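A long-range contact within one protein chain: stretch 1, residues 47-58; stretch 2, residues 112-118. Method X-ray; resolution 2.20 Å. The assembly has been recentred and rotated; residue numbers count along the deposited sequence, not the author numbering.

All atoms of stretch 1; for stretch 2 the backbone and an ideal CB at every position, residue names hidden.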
ATOM      1  N   THR A  47      -2.928 -14.043  43.911  1.00 43.80           N
ATOM      2  CA  THR A  47      -4.265 -13.499  44.048  1.00 45.77           C
ATOM      3  C   THR A  47      -4.417 -12.868  45.434  1.00 49.34           C
ATOM      4  O   THR A  47      -3.515 -12.910  46.275  1.00 45.77           O
ATOM      5  CB  THR A  47      -5.309 -14.595  43.789  1.00 52.61           C
ATOM      6  OG1 THR A  47      -6.524 -13.996  43.321  1.00 61.34           O
ATOM      7  CG2 THR A  47      -5.615 -15.399  45.060  1.00 46.23           C
ATOM      8  N   ILE A  48      -5.590 -12.287  45.672  1.00 48.66           N
ATOM      9  CA  ILE A  48      -5.850 -11.512  46.877  1.00 51.39           C
ATOM     10  C   ILE A  48      -7.333 -11.607  47.208  1.00 49.66           C
ATOM     11  O   ILE A  48      -8.156 -11.969  46.363  1.00 51.00           O
ATOM     12  CB  ILE A  48      -5.344 -10.058  46.669  1.00 52.84           C
ATOM     13  CG1 ILE A  48      -3.876  -9.958  47.099  1.00 48.09           C
ATOM     14  CG2 ILE A  48      -6.276  -8.982  47.259  1.00 54.92           C
ATOM     15  CD1 ILE A  48      -3.302  -8.609  46.947  1.00 44.48           C
ATOM     16  N   GLU A  49      -7.666 -11.356  48.475  1.00 49.01           N
ATOM     17  CA  GLU A  49      -9.054 -11.239  48.909  1.00 48.75           C
ATOM     18  C   GLU A  49      -9.517  -9.810  48.642  1.00 48.75           C
ATOM     19  O   GLU A  49      -8.952  -8.853  49.193  1.00 42.47           O
ATOM     20  CB  GLU A  49      -9.189 -11.596  50.389  1.00 48.15           C
ATOM     21  CG  GLU A  49      -9.533 -13.059  50.625  1.00 56.94           C
ATOM     22  CD  GLU A  49      -9.120 -13.583  52.004  1.00 64.81           C
ATOM     23  OE1 GLU A  49      -9.289 -12.869  53.026  1.00 56.59           O
ATOM     24  OE2 GLU A  49      -8.612 -14.726  52.052  1.00 63.51           O
ATOM     25  N   LEU A  50     -10.529  -9.666  47.784  1.00 44.65           N
ATOM     26  CA  LEU A  50     -10.967  -8.344  47.360  1.00 44.03           C
ATOM     27  C   LEU A  50     -11.561  -7.561  48.536  1.00 44.68           C
ATOM     28  O   LEU A  50     -12.146  -8.145  49.457  1.00 45.48           O
ATOM     29  CB  LEU A  50     -11.989  -8.469  46.233  1.00 42.15           C
ATOM     30  CG  LEU A  50     -11.413  -8.948  44.890  1.00 39.67           C
ATOM     31  CD1 LEU A  50     -12.508  -9.126  43.836  1.00 40.86           C
ATOM     32  CD2 LEU A  50     -10.348  -7.975  44.404  1.00 40.49           C
ATOM     33  N   PRO A  51     -11.402  -6.236  48.543  1.00 42.25           N
ATOM     34  CA  PRO A  51     -11.957  -5.445  49.653  1.00 42.93           C
ATOM     35  C   PRO A  51     -13.473  -5.515  49.746  1.00 45.40           C
ATOM     36  O   PRO A  51     -14.019  -5.443  50.851  1.00 50.66           O
ATOM     37  CB  PRO A  51     -11.462  -4.020  49.353  1.00 44.76           C
ATOM     38  CG  PRO A  51     -11.065  -4.030  47.903  1.00 42.90           C
ATOM     39  CD  PRO A  51     -10.577  -5.421  47.635  1.00 45.32           C
ATOM     40  N   LYS A  52     -14.166  -5.640  48.621  1.00 45.16           N
ATOM     41  CA  LYS A  52     -15.590  -5.934  48.540  1.00 42.30           C
ATOM     42  C   LYS A  52     -15.794  -6.840  47.333  1.00 42.17           C
ATOM     43  O   LYS A  52     -14.882  -6.972  46.505  1.00 41.38           O
ATOM     44  CB  LYS A  52     -16.440  -4.668  48.385  1.00 45.97           C
ATOM     45  CG  LYS A  52     -16.206  -3.536  49.365  1.00 43.81           C
ATOM     46  CD  LYS A  52     -17.471  -2.663  49.426  1.00 50.47           C
ATOM     47  CE  LYS A  52     -17.170  -1.200  49.729  1.00 55.79           C
ATOM     48  NZ  LYS A  52     -16.206  -0.626  48.749  1.00 61.25           N
ATOM     49  N   PRO A  53     -16.953  -7.489  47.197  1.00 41.59           N
ATOM     50  CA  PRO A  53     -17.249  -8.205  45.952  1.00 40.79           C
ATOM     51  C   PRO A  53     -17.017  -7.304  44.745  1.00 41.39           C
ATOM     52  O   PRO A  53     -17.174  -6.080  44.822  1.00 38.50           O
ATOM     53  CB  PRO A  53     -18.724  -8.582  46.111  1.00 41.94           C
ATOM     54  CG  PRO A  53     -18.877  -8.770  47.601  1.00 41.82           C
ATOM     55  CD  PRO A  53     -17.991  -7.714  48.222  1.00 44.49           C
ATOM     56  N   ILE A  54     -16.611  -7.919  43.627  1.00 39.03           N
ATOM     57  CA  ILE A  54     -16.166  -7.136  42.474  1.00 37.23           C
ATOM     58  C   ILE A  54     -17.292  -6.238  41.963  1.00 37.06           C
ATOM     59  O   ILE A  54     -17.060  -5.081  41.592  1.00 37.72           O
ATOM     60  CB  ILE A  54     -15.608  -8.059  41.371  1.00 35.98           C
ATOM     61  CG1 ILE A  54     -15.093  -7.241  40.177  1.00 32.52           C
ATOM     62  CG2 ILE A  54     -16.635  -9.084  40.935  1.00 39.81           C
ATOM     63  CD1 ILE A  54     -13.846  -6.427  40.506  1.00 33.76           C
ATOM     64  N   ASP A  55     -18.536  -6.723  41.982  1.00 34.51           N
ATOM     65  CA  ASP A  55     -19.615  -5.889  41.465  1.00 39.62           C
ATOM     66  C   ASP A  55     -19.918  -4.695  42.370  1.00 41.30           C
ATOM     67  O   ASP A  55     -20.406  -3.666  41.889  1.00 37.07           O
ATOM     68  CB  ASP A  55     -20.859  -6.736  41.234  1.00 37.53           C
ATOM     69  CG  ASP A  55     -20.788  -7.485  39.919  1.00 56.80           C
ATOM     70  OD1 ASP A  55     -20.645  -8.733  39.942  1.00 55.53           O
ATOM     71  OD2 ASP A  55     -20.827  -6.805  38.857  1.00 54.44           O
ATOM     72  N   ASP A  56     -19.643  -4.799  43.673  1.00 37.79           N
ATOM     73  CA  ASP A  56     -19.700  -3.610  44.519  1.00 39.24           C
ATOM     74  C   ASP A  56     -18.561  -2.654  44.204  1.00 38.02           C
ATOM     75  O   ASP A  56     -18.750  -1.431  44.201  1.00 38.37           O
ATOM     76  CB  ASP A  56     -19.649  -4.002  45.991  1.00 44.57           C
ATOM     77  CG  ASP A  56     -20.885  -4.728  46.428  1.00 47.86           C
ATOM     78  OD1 ASP A  56     -21.968  -4.454  45.861  1.00 49.36           O
ATOM     79  OD2 ASP A  56     -20.766  -5.588  47.323  1.00 57.15           O
ATOM     80  N   LEU A  57     -17.360  -3.187  43.966  1.00 35.46           N
ATOM     81  CA  LEU A  57     -16.252  -2.326  43.579  1.00 34.24           C
ATOM     82  C   LEU A  57     -16.551  -1.612  42.273  1.00 32.27           C
ATOM     83  O   LEU A  57     -16.148  -0.453  42.087  1.00 30.97           O
ATOM     84  CB  LEU A  57     -14.966  -3.145  43.476  1.00 33.73           C
ATOM     85  CG  LEU A  57     -14.498  -3.764  44.804  1.00 38.86           C
ATOM     86  CD1 LEU A  57     -13.212  -4.580  44.648  1.00 37.49           C
ATOM     87  CD2 LEU A  57     -14.336  -2.703  45.891  1.00 36.26           C
ATOM     88  N   ILE A  58     -17.285  -2.268  41.371  1.00 32.10           N
ATOM     89  CA  ILE A  58     -17.671  -1.620  40.122  1.00 33.62           C
ATOM     90  C   ILE A  58     -18.646  -0.478  40.393  1.00 32.83           C
ATOM     91  O   ILE A  58     -18.445   0.649  39.920  1.00 29.67           O
ATOM     92  CB  ILE A  58     -18.243  -2.655  39.135  1.00 32.95           C
ATOM     93  CG1 ILE A  58     -17.100  -3.554  38.632  1.00 30.55           C
ATOM     94  CG2 ILE A  58     -18.957  -1.962  37.967  1.00 27.94           C
ATOM     95  CD1 ILE A  58     -17.539  -4.752  37.831  1.00 31.93           C
ATOM     96  N   UNK A 112      -1.635 -10.856  37.350  1.00 26.74           N
ATOM     97  CA  UNK A 112      -2.715 -11.601  38.002  1.00 29.45           C
ATOM     98  C   UNK A 112      -3.611 -10.664  38.801  1.00 31.26           C
ATOM     99  O   UNK A 112      -4.844 -10.795  38.779  1.00 27.59           O
ATOM    100  CB  UNK A 112      -2.144 -12.688  38.915  1.00 29.45           C
ATOM    101  N   UNK A 113      -3.005  -9.709  39.512  1.00 28.11           N
ATOM    102  CA  UNK A 113      -3.789  -8.675  40.179  1.00 30.25           C
ATOM    103  C   UNK A 113      -4.627  -7.895  39.168  1.00 32.19           C
ATOM    104  O   UNK A 113      -5.836  -7.712  39.360  1.00 31.08           O
ATOM    105  CB  UNK A 113      -2.872  -7.725  40.953  1.00 30.25           C
ATOM    106  N   UNK A 114      -4.011  -7.482  38.051  1.00 29.00           N
ATOM    107  CA  UNK A 114      -4.755  -6.777  37.002  1.00 31.42           C
ATOM    108  C   UNK A 114      -6.008  -7.549  36.578  1.00 28.87           C
ATOM    109  O   UNK A 114      -7.111  -6.985  36.518  1.00 28.13           O
ATOM    110  CB  UNK A 114      -3.855  -6.542  35.787  1.00 31.42           C
ATOM    111  N   UNK A 115      -5.860  -8.852  36.302  1.00 29.27           N
ATOM    112  CA  UNK A 115      -7.010  -9.667  35.912  1.00 27.20           C
ATOM    113  C   UNK A 115      -8.064  -9.738  37.012  1.00 27.12           C
ATOM    114  O   UNK A 115      -9.267  -9.683  36.729  1.00 25.64           O
ATOM    115  CB  UNK A 115      -6.551 -11.080  35.546  1.00 27.20           C
ATOM    116  N   UNK A 116      -7.635  -9.900  38.267  1.00 28.54           N
ATOM    117  CA  UNK A 116      -8.590 -10.037  39.368  1.00 30.15           C
ATOM    118  C   UNK A 116      -9.470  -8.799  39.504  1.00 29.01           C
ATOM    119  O   UNK A 116     -10.649  -8.905  39.856  1.00 28.50           O
ATOM    120  CB  UNK A 116      -7.850 -10.296  40.682  1.00 30.15           C
ATOM    121  N   UNK A 117      -8.936  -7.625  39.177  1.00 32.23           N
ATOM    122  CA  UNK A 117      -9.709  -6.394  39.256  1.00 30.03           C
ATOM    123  C   UNK A 117     -10.381  -6.024  37.933  1.00 31.83           C
ATOM    124  O   UNK A 117     -11.549  -5.629  37.936  1.00 29.64           O
ATOM    125  CB  UNK A 117      -8.803  -5.248  39.709  1.00 30.03           C
ATOM    126  N   UNK A 118      -9.680  -6.132  36.793  1.00 25.65           N
ATOM    127  CA  UNK A 118     -10.223  -5.617  35.544  1.00 25.37           C
ATOM    128  C   UNK A 118     -10.812  -6.674  34.611  1.00 24.73           C
ATOM    129  O   UNK A 118     -11.537  -6.299  33.682  1.00 28.13           O
ATOM    130  CB  UNK A 118      -9.122  -4.858  34.800  1.00 25.37           C
TER

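Stretch 2 is helical throughout, and stretch 1 passes it first as an extended loop, then as the opening of a second helix whose axis runs at 75° to the first, 11.1 Å away at closest approach.

At position 112 the CA-to-CB bond points toward stretch 1, but the ideal CB still lies 5.2 Å from Thr47 N. That gap would suit a small or medium side chain, polar or apolar. The deposited residue is Thr112, with chi1 in m; its CG2 comes to 4.5 Å from Thr47 N, a loose contact, while OG1 is hydrogen-bonded elsewhere in the structure.

Position 113 directs its CB sideways, with nothing of stretch 1 within 5.5 Å. Only a side chain of some length could reach the Ile48 side chain, whose apolar tip favours Leu, Ile or Met. It is Leu113, in the m, t rotamer, and its CD2 packs 3.7 Å from Ile48 CD1.

Positions 114 and 115 offer no contact: neither ideal CB has an atom of stretch 1 within 5.5 Å, so this contact sets no demand on them. They are Ala114 and His115.

Position 116 tells most. Its CB points toward stretch 1, 4.7 Å from Thr47 OG1 and 5.0 Å from Leu50 CD2, and beyond lie the backbone N and O of Ile48. A long side chain carrying both a donor and an acceptor could answer both; a purely donating one, such as Lys or Arg, could serve the carbonyl alone. Gln116 is found there. Its NE2 donates to Ile48 O at 2.6 Å with a nearly straight angle of 163°, and Ile48 N returns a weak bond to OE1 at 3.1 Å, bent to 127°. One amide thus grips both polar groups of a single loop residue, while NE2 also lies 3.8 Å from Leu50 CG.

At position 117 the CB starts sideways, 5.2 Å from Ile54 CD1, but Leu50, Pro51 and Leu57 present apolar atoms farther out. A large apolar side chain, aromatic or Leu or Met, would suit. Phe117 extends its ring among them: Leu50 CD2 sits over one face, 3.9 Å from the centroid in a CH-pi contact, and Leu57 CD1 is 4.3 Å from CE1. Ile54 CD1 meets the backbone instead, 3.5 Å from Phe117 O.

Position 118 points away, leaving its choice free here. Thr118 turns OG1 back to Ala114 O, donating a 2.6 Å hydrogen bond within its own helix.

Stretch 2 112-118: TLAHQFT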
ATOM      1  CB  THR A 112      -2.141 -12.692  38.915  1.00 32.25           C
ATOM      2  OG1 THR A 112      -1.221 -13.504  38.175  1.00 32.82           O
ATOM      3  CG2 THR A 112      -3.244 -13.580  39.455  1.00 36.78           C
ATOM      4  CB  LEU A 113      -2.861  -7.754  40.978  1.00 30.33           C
ATOM      5  CG  LEU A 113      -2.216  -8.480  42.173  1.00 35.05           C
ATOM      6  CD1 LEU A 113      -1.033  -7.693  42.736  1.00 30.15           C
ATOM      7  CD2 LEU A 113      -3.239  -8.825  43.266  1.00 30.23           C
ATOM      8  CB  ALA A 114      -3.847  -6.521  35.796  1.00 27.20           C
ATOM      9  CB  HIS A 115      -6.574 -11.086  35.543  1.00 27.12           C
ATOM     10  CG  HIS A 115      -7.716 -11.956  35.113  1.00 27.46           C
ATOM     11  ND1 HIS A 115      -8.447 -11.711  33.969  1.00 27.84           N
ATOM     12  CD2 HIS A 115      -8.284 -13.038  35.692  1.00 30.96           C
ATOM     13  CE1 HIS A 115      -9.393 -12.623  33.843  1.00 29.21           C
ATOM     14  NE2 HIS A 115      -9.322 -13.438  34.880  1.00 32.76           N
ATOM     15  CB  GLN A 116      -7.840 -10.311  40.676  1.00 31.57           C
ATOM     16  CG  GLN A 116      -8.530 -11.321  41.560  1.00 43.20           C
ATOM     17  CD  GLN A 116      -8.064 -11.257  43.007  1.00 44.05           C
ATOM     18  OE1 GLN A 116      -6.936 -10.858  43.296  1.00 43.26           O
ATOM     19  NE2 GLN A 116      -8.947 -11.633  43.921  1.00 42.59           N
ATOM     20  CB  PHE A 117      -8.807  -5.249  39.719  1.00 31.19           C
ATOM     21  CG  PHE A 117      -8.518  -5.267  41.203  1.00 37.94           C
ATOM     22  CD1 PHE A 117      -9.388  -4.656  42.103  1.00 40.84           C
ATOM     23  CD2 PHE A 117      -7.379  -5.894  41.701  1.00 34.56           C
ATOM     24  CE1 PHE A 117      -9.118  -4.663  43.477  1.00 38.31           C
ATOM     25  CE2 PHE A 117      -7.105  -5.907  43.053  1.00 40.18           C
ATOM     26  CZ  PHE A 117      -7.977  -5.292  43.947  1.00 41.38           C
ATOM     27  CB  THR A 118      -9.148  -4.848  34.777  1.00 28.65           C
ATOM     28  OG1 THR A 118      -8.101  -5.756  34.410  1.00 31.27           O
ATOM     29  CG2 THR A 118      -8.596  -3.703  35.631  1.00 24.61           C
TER
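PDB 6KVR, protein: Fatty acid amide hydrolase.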